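PDB 2HQB: transcriptional activator of comK gene from Bacillus halodurans, which probably activates expression of the comK gene and, as a BMP-family lipoprotein with a periplasmic-binding-protein fold, may bind a small ligand at the cell membrane. Local coordinates for residues F115-M123 against V269-A280; H127-Q138 against S154-W164. All coordinates share one frame; numbering follows the deposited sequence.

Contacts 1 and 2 lie in the same lobe, the one built on the mixed sheet that contains strands 128-133 and 155-160, and their centres are about 20 Å apart. Along the chain, contact 2 is nested within the loop that contact 1 closes: helix 110-122 leads directly to strand 128-133, then come helix 139-150 and strand 155-160, and helix 271-286 returns much later. The two contacts also touch, with Ala121 CB 3.5 Å from Ser154 OG. Helix 139-150 borders both, meeting Met118 through Tyr150 and Val131 through Phe144. The lobe thus combines a local beta-alpha-beta unit with a long-range pairing to the last helix of the chain.

Contact 1: residues F115-M123 against V269-A280; sequences FGGMVAASM and VPDEVREQITDA
Met118, modelled as selenomethionine, overlaps Ile277 lengthwise, each chain pointing back past the other, with CE of Met118 3.6 Å from CG1 of Ile277. A bend at the last torsion of Met118 (chi3 65°) turns that methyl toward the second helix, where it also meets CG of Gln276 at 4.0 Å. One turn earlier, Phe115 sets CE1 of its ring 3.6 Å from CB of Ala280, while its own CB faces CG2 of Ile277. The same ring also meets Phe255 edge-to-face. From the middle of 115-123, Val119, set roughly perpendicular to Val269, sends CG1 to CG2 of that residue (4.0 Å), and at the end CG of Met123 reaches the same methyl at 3.8 Å. The bend at chi2 (-55°) brings the SE of Met123 to 3.5 Å from CD of Pro270, the N-cap residue of helix 271-286. Just before Met123, Ser122 lies against Val273, its OG making a weak hydrogen bond back to Val119 O. The segment axes approach to 10.2 Å and run antiparallel at 162°, and the nearest pairs, Phe115-Ile277, Val119-Val273 and Met123-Val269, recur every four residues. Helix 110-122 lies against the sheet through Leu223 of strand 222-228, which Val119 and Met123 touch, and helix 271-286 packs antiparallel alongside it, consistent with a lobe of the type I periplasmic-binding-protein fold.

Contact 2: residues H127-Q138 against S154-W164; sequences HKVGVIAAFPWQ and SEAFVRYVGEW
Phe135, its CG opposite the carbonyl carbon (chi1 -38°), swings the edge of its ring back toward one face of Trp164, an offset edge-to-face pair with planes at 73° and centroids 5.0 Å apart, measured to the five-membered ring. Ala134 shares that indole face: its CB stands over the six-membered ring, 3.9 Å from the centroid. Trp137 comes instead to the indole's edge, its CH2 lying 3.9 Å from CZ2 of Trp164. Closer to the strands, Pro136 puts CG almost straight above the Tyr160 ring, 3.8 Å from its centroid and only 7° off the normal. These contacts gather at the C-terminal ends of parallel strands 128-133 and 155-160, whose ladder is clearest in the middle: Arg159 N donates to Val131 O at 2.8 Å, and Ala133 N to Arg159 O at 2.9 Å. Val131, Val158 and Tyr160 face helix 139-150, the link of this beta-alpha-beta unit; Ile132, Phe157 and Arg159 face helix 167-178. At the far end the Lys128 and Glu155 chains extend in the same direction, but Lys128 NZ bonds to Glu180 O. Chemically, backbone hydrogen bonds fix the strand register, whereas dispersion and CH-pi contacts join the loops beyond.

Contact 1: residues F115-M123 against V269-A280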
loop_
_atom_site.group_PDB
_atom_site.type_symbol
_atom_site.label_atom_id
_atom_site.label_comp_id
_atom_site.label_asym_id
_atom_site.label_seq_id
_atom_site.Cartn_x
_atom_site.Cartn_y
_atom_site.Cartn_z
ATOM N N PHE A 115 0.625 -13.210 -5.832
ATOM C CA PHE A 115 1.671 -13.171 -6.849
ATOM C C PHE A 115 3.061 -12.974 -6.271
ATOM O O PHE A 115 4.033 -13.527 -6.797
ATOM C CB PHE A 115 1.375 -12.056 -7.850
ATOM C CG PHE A 115 0.061 -12.202 -8.506
ATOM C CD1 PHE A 115 -0.215 -13.335 -9.251
ATOM C CD2 PHE A 115 -0.932 -11.273 -8.297
ATOM C CE1 PHE A 115 -1.457 -13.548 -9.770
ATOM C CE2 PHE A 115 -2.195 -11.477 -8.818
ATOM C CZ PHE A 115 -2.458 -12.625 -9.557
ATOM N N GLY A 116 3.151 -12.159 -5.214
ATOM C CA GLY A 116 4.418 -11.911 -4.550
ATOM C C GLY A 116 4.882 -13.208 -3.910
ATOM O O GLY A 116 6.063 -13.558 -3.961
ATOM N N GLY A 117 3.936 -13.915 -3.300
ATOM C CA GLY A 117 4.237 -15.193 -2.685
ATOM C C GLY A 117 4.665 -16.245 -3.711
ATOM O O GLY A 117 5.413 -17.172 -3.374
HETATM N N MSE A 118 4.202 -16.147 -4.958
HETATM C CA MSE A 118 4.652 -17.145 -5.935
HETATM C C MSE A 118 6.162 -16.966 -6.134
HETATM O O MSE A 118 6.936 -17.928 -6.012
HETATM C CB MSE A 118 3.938 -17.005 -7.281
HETATM C CG MSE A 118 2.534 -17.600 -7.337
HETATM SE SE MSE A 118 1.500 -16.908 -8.899
HETATM C CE MSE A 118 2.566 -17.650 -10.368
ATOM N N VAL A 119 6.578 -15.733 -6.423
ATOM C CA VAL A 119 7.993 -15.441 -6.609
ATOM C C VAL A 119 8.734 -15.892 -5.349
ATOM O O VAL A 119 9.743 -16.589 -5.407
ATOM C CB VAL A 119 8.267 -13.929 -6.784
ATOM C CG1 VAL A 119 9.717 -13.730 -7.154
ATOM C CG2 VAL A 119 7.371 -13.315 -7.824
ATOM N N ALA A 120 8.228 -15.478 -4.201
ATOM C CA ALA A 120 8.853 -15.831 -2.938
ATOM C C ALA A 120 9.222 -17.312 -2.883
ATOM O O ALA A 120 10.387 -17.660 -2.723
ATOM C CB ALA A 120 7.919 -15.475 -1.789
ATOM N N ALA A 121 8.220 -18.171 -3.016
ATOM C CA ALA A 121 8.420 -19.615 -2.965
ATOM C C ALA A 121 9.323 -20.103 -4.092
ATOM O O ALA A 121 10.293 -20.831 -3.858
ATOM C CB ALA A 121 7.109 -20.303 -3.044
ATOM N N SER A 122 9.007 -19.710 -5.318
ATOM C CA SER A 122 9.828 -20.112 -6.446
ATOM C C SER A 122 11.302 -19.855 -6.169
ATOM O O SER A 122 12.157 -20.618 -6.558
ATOM C CB SER A 122 9.416 -19.343 -7.704
ATOM O OG SER A 122 10.461 -18.489 -8.150
HETATM N N MSE A 123 11.603 -18.773 -5.481
HETATM C CA MSE A 123 12.988 -18.439 -5.209
HETATM C C MSE A 123 13.508 -18.984 -3.907
HETATM O O MSE A 123 14.541 -18.530 -3.405
HETATM C CB MSE A 123 13.155 -16.922 -5.229
HETATM C CG MSE A 123 13.027 -16.353 -6.609
HETATM SE SE MSE A 123 14.302 -17.275 -7.737
HETATM C CE MSE A 123 15.923 -16.491 -7.008
ATOM N N VAL A 269 15.907 -13.608 -10.346
ATOM C CA VAL A 269 14.775 -14.432 -10.716
ATOM C C VAL A 269 14.868 -14.989 -12.119
ATOM O O VAL A 269 15.082 -14.261 -13.080
ATOM C CB VAL A 269 13.446 -13.670 -10.565
ATOM C CG1 VAL A 269 12.306 -14.466 -11.183
ATOM C CG2 VAL A 269 13.159 -13.447 -9.099
ATOM N N PRO A 270 14.732 -16.307 -12.252
ATOM C CA PRO A 270 14.794 -16.928 -13.566
ATOM C C PRO A 270 13.718 -16.296 -14.424
ATOM O O PRO A 270 12.599 -16.076 -13.970
ATOM C CB PRO A 270 14.511 -18.386 -13.257
ATOM C CG PRO A 270 15.187 -18.553 -11.935
ATOM C CD PRO A 270 14.712 -17.330 -11.196
ATOM N N ASP A 271 14.080 -16.007 -15.666
ATOM C CA ASP A 271 13.186 -15.373 -16.634
ATOM C C ASP A 271 11.868 -16.132 -16.868
ATOM O O ASP A 271 10.944 -15.589 -17.457
ATOM C CB ASP A 271 13.949 -15.173 -17.966
ATOM C CG ASP A 271 13.547 -13.883 -18.710
ATOM O OD1 ASP A 271 12.880 -13.988 -19.770
ATOM O OD2 ASP A 271 13.902 -12.769 -18.242
ATOM N N GLU A 272 11.767 -17.369 -16.398
ATOM C CA GLU A 272 10.532 -18.136 -16.591
ATOM C C GLU A 272 9.553 -17.884 -15.457
ATOM O O GLU A 272 8.354 -17.712 -15.673
ATOM C CB GLU A 272 10.834 -19.623 -16.652
ATOM C CG GLU A 272 11.266 -20.177 -15.324
ATOM C CD GLU A 272 12.222 -21.317 -15.491
ATOM O OE1 GLU A 272 11.875 -22.251 -16.250
ATOM O OE2 GLU A 272 13.312 -21.275 -14.868
ATOM N N VAL A 273 10.073 -17.891 -14.238
ATOM C CA VAL A 273 9.258 -17.633 -13.063
ATOM C C VAL A 273 8.467 -16.341 -13.296
ATOM O O VAL A 273 7.284 -16.267 -12.969
ATOM C CB VAL A 273 10.151 -17.478 -11.812
ATOM C CG1 VAL A 273 9.293 -17.234 -10.580
ATOM C CG2 VAL A 273 11.019 -18.721 -11.647
ATOM N N ARG A 274 9.123 -15.333 -13.871
ATOM C CA ARG A 274 8.476 -14.057 -14.145
ATOM C C ARG A 274 7.287 -14.334 -15.018
ATOM O O ARG A 274 6.147 -14.243 -14.563
ATOM C CB ARG A 274 9.412 -13.087 -14.881
ATOM C CG ARG A 274 10.711 -12.804 -14.169
ATOM C CD ARG A 274 11.666 -11.944 -14.979
ATOM N NE ARG A 274 12.915 -11.768 -14.233
ATOM C CZ ARG A 274 13.852 -10.866 -14.517
ATOM N NH1 ARG A 274 13.690 -10.043 -15.550
ATOM N NH2 ARG A 274 14.940 -10.774 -13.751
ATOM N N GLU A 275 7.573 -14.682 -16.277
ATOM C CA GLU A 275 6.559 -14.979 -17.302
ATOM C C GLU A 275 5.323 -15.615 -16.694
ATOM O O GLU A 275 4.211 -15.185 -16.954
ATOM C CB GLU A 275 7.132 -15.926 -18.364
ATOM C CG GLU A 275 8.515 -15.543 -18.910
ATOM C CD GLU A 275 9.154 -16.661 -19.754
ATOM O OE1 GLU A 275 9.305 -17.795 -19.232
ATOM O OE2 GLU A 275 9.509 -16.404 -20.932
ATOM N N GLN A 276 5.531 -16.634 -15.872
ATOM C CA GLN A 276 4.430 -17.331 -15.236
ATOM C C GLN A 276 3.478 -16.394 -14.487
ATOM O O GLN A 276 2.251 -16.445 -14.689
ATOM C CB GLN A 276 4.978 -18.382 -14.285
ATOM C CG GLN A 276 3.899 -19.281 -13.771
ATOM C CD GLN A 276 4.471 -20.521 -13.168
ATOM O OE1 GLN A 276 5.685 -20.727 -13.202
ATOM N NE2 GLN A 276 3.609 -21.367 -12.612
ATOM N N ILE A 277 4.066 -15.545 -13.635
ATOM C CA ILE A 277 3.359 -14.553 -12.821
ATOM C C ILE A 277 2.791 -13.433 -13.681
ATOM O O ILE A 277 1.600 -13.104 -13.602
ATOM C CB ILE A 277 4.320 -13.929 -11.815
ATOM C CG1 ILE A 277 4.934 -15.042 -10.984
ATOM C CG2 ILE A 277 3.608 -12.892 -10.948
ATOM C CD1 ILE A 277 5.836 -14.550 -9.932
ATOM N N THR A 278 3.660 -12.842 -14.492
ATOM C CA THR A 278 3.253 -11.772 -15.376
ATOM C C THR A 278 1.986 -12.235 -16.097
ATOM O O THR A 278 1.079 -11.438 -16.378
ATOM C CB THR A 278 4.361 -11.455 -16.384
ATOM O OG1 THR A 278 5.644 -11.659 -15.774
ATOM C CG2 THR A 278 4.272 -9.993 -16.807
ATOM N N ASP A 279 1.913 -13.538 -16.367
ATOM C CA ASP A 279 0.744 -14.115 -17.030
ATOM C C ASP A 279 -0.409 -14.343 -16.054
ATOM O O ASP A 279 -1.576 -14.090 -16.390
ATOM C CB ASP A 279 1.108 -15.427 -17.728
ATOM C CG ASP A 279 2.019 -15.209 -18.926
ATOM O OD1 ASP A 279 2.048 -14.059 -19.422
ATOM O OD2 ASP A 279 2.689 -16.176 -19.372
ATOM N N ALA A 280 -0.092 -14.811 -14.847
ATOM C CA ALA A 280 -1.124 -15.030 -13.833
ATOM C C ALA A 280 -1.799 -13.695 -13.532
ATOM O O ALA A 280 -3.027 -13.616 -13.398
ATOM C CB ALA A 280 -0.512 -15.601 -12.569
#

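Contact 2: residues H127-Q138 against S154-W164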
loop_
_atom_site.group_PDB
_atom_site.type_symbol
_atom_site.label_atom_id
_atom_site.label_comp_id
_atom_site.label_asym_id
_atom_site.label_seq_id
_atom_site.Cartn_x
_atom_site.Cartn_y
_atom_site.Cartn_z
ATOM N N HIS A 127 12.183 -24.212 0.572
ATOM C CA HIS A 127 10.734 -24.316 0.470
ATOM C C HIS A 127 10.071 -23.872 1.774
ATOM O O HIS A 127 9.100 -24.476 2.237
ATOM C CB HIS A 127 10.358 -25.745 0.126
ATOM C CG HIS A 127 10.588 -26.067 -1.310
ATOM N ND1 HIS A 127 11.707 -25.635 -1.987
ATOM C CD2 HIS A 127 9.817 -26.709 -2.217
ATOM C CE1 HIS A 127 11.612 -25.989 -3.255
ATOM N NE2 HIS A 127 10.475 -26.640 -3.420
ATOM N N LYS A 128 10.636 -22.814 2.357
ATOM C CA LYS A 128 10.157 -22.217 3.596
ATOM C C LYS A 128 10.163 -20.690 3.471
ATOM O O LYS A 128 11.221 -20.057 3.580
ATOM C CB LYS A 128 11.043 -22.631 4.767
ATOM C CG LYS A 128 10.829 -24.057 5.218
ATOM C CD LYS A 128 11.618 -24.294 6.504
ATOM C CE LYS A 128 11.330 -25.642 7.135
ATOM N NZ LYS A 128 12.114 -25.795 8.387
ATOM N N VAL A 129 8.987 -20.105 3.248
ATOM C CA VAL A 129 8.854 -18.661 3.106
ATOM C C VAL A 129 8.155 -18.107 4.337
ATOM O O VAL A 129 7.435 -18.834 5.030
ATOM C CB VAL A 129 8.006 -18.318 1.917
ATOM C CG1 VAL A 129 8.514 -19.041 0.700
ATOM C CG2 VAL A 129 6.565 -18.694 2.211
ATOM N N GLY A 130 8.357 -16.815 4.600
ATOM C CA GLY A 130 7.736 -16.203 5.763
ATOM C C GLY A 130 7.260 -14.762 5.635
ATOM O O GLY A 130 7.832 -13.942 4.895
ATOM N N VAL A 131 6.187 -14.468 6.367
ATOM C CA VAL A 131 5.624 -13.141 6.419
ATOM C C VAL A 131 5.757 -12.593 7.825
ATOM O O VAL A 131 5.389 -13.285 8.768
ATOM C CB VAL A 131 4.118 -13.124 6.126
ATOM C CG1 VAL A 131 3.577 -11.690 6.293
ATOM C CG2 VAL A 131 3.858 -13.589 4.747
ATOM N N ILE A 132 6.291 -11.375 7.966
ATOM C CA ILE A 132 6.353 -10.691 9.270
ATOM C C ILE A 132 5.413 -9.481 9.077
ATOM O O ILE A 132 5.790 -8.457 8.512
ATOM C CB ILE A 132 7.759 -10.161 9.615
ATOM C CG1 ILE A 132 8.756 -11.309 9.651
ATOM C CG2 ILE A 132 7.724 -9.438 10.962
ATOM C CD1 ILE A 132 10.190 -10.904 10.046
ATOM N N ALA A 133 4.173 -9.625 9.499
ATOM C CA ALA A 133 3.215 -8.553 9.337
ATOM C C ALA A 133 2.849 -7.959 10.681
ATOM O O ALA A 133 3.376 -8.367 11.722
ATOM C CB ALA A 133 1.980 -9.058 8.640
ATOM N N ALA A 134 1.940 -6.989 10.658
ATOM C CA ALA A 134 1.540 -6.321 11.882
ATOM C C ALA A 134 0.299 -6.968 12.443
ATOM O O ALA A 134 0.247 -7.322 13.627
ATOM C CB ALA A 134 1.300 -4.837 11.607
ATOM N N PHE A 135 -0.701 -7.141 11.584
ATOM C CA PHE A 135 -1.950 -7.737 12.018
ATOM C C PHE A 135 -2.504 -8.772 11.050
ATOM O O PHE A 135 -2.285 -8.705 9.837
ATOM C CB PHE A 135 -3.008 -6.665 12.233
ATOM C CG PHE A 135 -2.483 -5.414 12.827
ATOM C CD1 PHE A 135 -2.119 -4.346 12.014
ATOM C CD2 PHE A 135 -2.356 -5.282 14.204
ATOM C CE1 PHE A 135 -1.638 -3.163 12.571
ATOM C CE2 PHE A 135 -1.874 -4.102 14.766
ATOM C CZ PHE A 135 -1.519 -3.050 13.954
ATOM N N PRO A 136 -3.274 -9.723 11.589
ATOM C CA PRO A 136 -3.924 -10.836 10.895
ATOM C C PRO A 136 -4.909 -10.409 9.805
ATOM O O PRO A 136 -5.076 -11.105 8.792
ATOM C CB PRO A 136 -4.610 -11.568 12.019
ATOM C CG PRO A 136 -3.797 -11.216 13.214
ATOM C CD PRO A 136 -3.588 -9.765 13.023
ATOM N N TRP A 137 -5.549 -9.265 10.007
ATOM C CA TRP A 137 -6.495 -8.788 9.027
ATOM C C TRP A 137 -5.858 -8.259 7.733
ATOM O O TRP A 137 -6.550 -7.783 6.842
ATOM C CB TRP A 137 -7.384 -7.727 9.647
ATOM C CG TRP A 137 -6.665 -6.555 10.224
ATOM C CD1 TRP A 137 -6.425 -6.299 11.548
ATOM C CD2 TRP A 137 -6.129 -5.452 9.502
ATOM N NE1 TRP A 137 -5.780 -5.100 11.686
ATOM C CE2 TRP A 137 -5.584 -4.560 10.445
ATOM C CE3 TRP A 137 -6.054 -5.132 8.142
ATOM C CZ2 TRP A 137 -4.974 -3.373 10.076
ATOM C CZ3 TRP A 137 -5.453 -3.962 7.779
ATOM C CH2 TRP A 137 -4.917 -3.090 8.741
ATOM N N GLN A 138 -4.538 -8.345 7.618
ATOM C CA GLN A 138 -3.884 -7.873 6.404
ATOM C C GLN A 138 -4.065 -8.901 5.279
ATOM O O GLN A 138 -3.535 -10.016 5.344
ATOM C CB GLN A 138 -2.385 -7.609 6.670
ATOM C CG GLN A 138 -2.110 -6.382 7.537
ATOM C CD GLN A 138 -0.636 -6.133 7.826
ATOM O OE1 GLN A 138 0.214 -6.118 6.925
ATOM N NE2 GLN A 138 -0.328 -5.913 9.093
ATOM N N SER A 154 5.420 -24.560 -0.529
ATOM C CA SER A 154 6.407 -24.279 0.507
ATOM C C SER A 154 5.695 -23.935 1.818
ATOM O O SER A 154 4.767 -23.132 1.839
ATOM C CB SER A 154 7.289 -23.097 0.102
ATOM O OG SER A 154 7.706 -23.221 -1.236
ATOM N N GLU A 155 6.128 -24.546 2.910
ATOM C CA GLU A 155 5.542 -24.254 4.208
ATOM C C GLU A 155 5.765 -22.768 4.533
ATOM O O GLU A 155 6.915 -22.318 4.652
ATOM C CB GLU A 155 6.187 -25.114 5.299
ATOM C CG GLU A 155 6.016 -24.532 6.673
ATOM C CD GLU A 155 6.166 -25.545 7.792
ATOM O OE1 GLU A 155 7.250 -26.181 7.908
ATOM O OE2 GLU A 155 5.181 -25.686 8.565
ATOM N N ALA A 156 4.662 -22.025 4.688
ATOM C CA ALA A 156 4.696 -20.589 4.983
ATOM C C ALA A 156 4.668 -20.237 6.473
ATOM O O ALA A 156 3.890 -20.777 7.233
ATOM C CB ALA A 156 3.544 -19.895 4.266
ATOM N N PHE A 157 5.537 -19.327 6.886
ATOM C CA PHE A 157 5.564 -18.911 8.275
ATOM C C PHE A 157 5.085 -17.478 8.413
ATOM O O PHE A 157 5.638 -16.569 7.803
ATOM C CB PHE A 157 6.968 -18.995 8.843
ATOM C CG PHE A 157 7.462 -20.372 8.994
ATOM C CD1 PHE A 157 7.629 -21.184 7.881
ATOM C CD2 PHE A 157 7.812 -20.854 10.240
ATOM C CE1 PHE A 157 8.151 -22.465 8.010
ATOM C CE2 PHE A 157 8.333 -22.136 10.379
ATOM C CZ PHE A 157 8.508 -22.944 9.267
ATOM N N VAL A 158 4.063 -17.289 9.235
ATOM C CA VAL A 158 3.503 -15.973 9.476
ATOM C C VAL A 158 3.698 -15.597 10.922
ATOM O O VAL A 158 3.275 -16.318 11.806
ATOM C CB VAL A 158 2.008 -15.942 9.186
ATOM C CG1 VAL A 158 1.468 -14.563 9.444
ATOM C CG2 VAL A 158 1.753 -16.343 7.756
ATOM N N ARG A 159 4.373 -14.474 11.142
ATOM C CA ARG A 159 4.608 -13.922 12.478
ATOM C C ARG A 159 3.991 -12.527 12.462
ATOM O O ARG A 159 4.096 -11.802 11.479
ATOM C CB ARG A 159 6.104 -13.813 12.801
ATOM C CG ARG A 159 6.811 -15.146 13.009
ATOM C CD ARG A 159 6.065 -16.024 13.997
ATOM N NE ARG A 159 5.441 -17.166 13.336
ATOM C CZ ARG A 159 5.862 -18.420 13.470
ATOM N NH1 ARG A 159 6.908 -18.705 14.243
ATOM N NH2 ARG A 159 5.234 -19.396 12.834
ATOM N N TYR A 160 3.345 -12.159 13.555
ATOM C CA TYR A 160 2.705 -10.859 13.658
ATOM C C TYR A 160 3.458 -9.919 14.592
ATOM O O TYR A 160 3.798 -10.289 15.704
ATOM C CB TYR A 160 1.244 -11.030 14.148
ATOM C CG TYR A 160 0.349 -11.665 13.088
ATOM C CD1 TYR A 160 -0.171 -12.966 13.236
ATOM C CD2 TYR A 160 0.124 -11.006 11.884
ATOM C CE1 TYR A 160 -0.865 -13.583 12.212
ATOM C CE2 TYR A 160 -0.561 -11.607 10.862
ATOM C CZ TYR A 160 -1.050 -12.899 11.018
ATOM O OH TYR A 160 -1.660 -13.474 9.918
ATOM N N VAL A 161 3.747 -8.705 14.131
ATOM C CA VAL A 161 4.381 -7.712 15.002
ATOM C C VAL A 161 3.204 -7.035 15.685
ATOM O O VAL A 161 2.099 -6.933 15.125
ATOM C CB VAL A 161 5.067 -6.609 14.245
ATOM C CG1 VAL A 161 5.684 -5.653 15.225
ATOM C CG2 VAL A 161 6.058 -7.160 13.315
ATOM N N GLY A 162 3.388 -6.548 16.888
ATOM C CA GLY A 162 2.221 -5.918 17.467
ATOM C C GLY A 162 1.710 -4.767 16.610
ATOM O O GLY A 162 0.512 -4.538 16.528
ATOM N N GLU A 163 2.642 -4.009 16.014
ATOM C CA GLU A 163 2.303 -2.857 15.165
ATOM C C GLU A 163 3.183 -2.592 13.925
ATOM O O GLU A 163 3.948 -3.451 13.497
ATOM C CB GLU A 163 2.238 -1.580 15.999
ATOM C CG GLU A 163 1.869 -0.376 15.116
ATOM C CD GLU A 163 1.231 0.753 15.867
ATOM O OE1 GLU A 163 1.788 1.104 16.942
ATOM O OE2 GLU A 163 0.191 1.278 15.372
ATOM N N TRP A 164 3.065 -1.401 13.348
ATOM C CA TRP A 164 3.818 -1.061 12.151
ATOM C C TRP A 164 5.183 -0.408 12.329
ATOM O O TRP A 164 5.955 -0.324 11.377
ATOM C CB TRP A 164 3.019 -0.132 11.256
ATOM C CG TRP A 164 1.594 -0.438 11.107
ATOM C CD1 TRP A 164 0.575 0.056 11.851
ATOM C CD2 TRP A 164 0.999 -1.234 10.080
ATOM N NE1 TRP A 164 -0.631 -0.369 11.343
ATOM C CE2 TRP A 164 -0.394 -1.169 10.260
ATOM C CE3 TRP A 164 1.509 -2.001 9.031
ATOM C CZ2 TRP A 164 -1.277 -1.840 9.432
ATOM C CZ3 TRP A 164 0.637 -2.661 8.218
ATOM C CH2 TRP A 164 -0.745 -2.583 8.419
#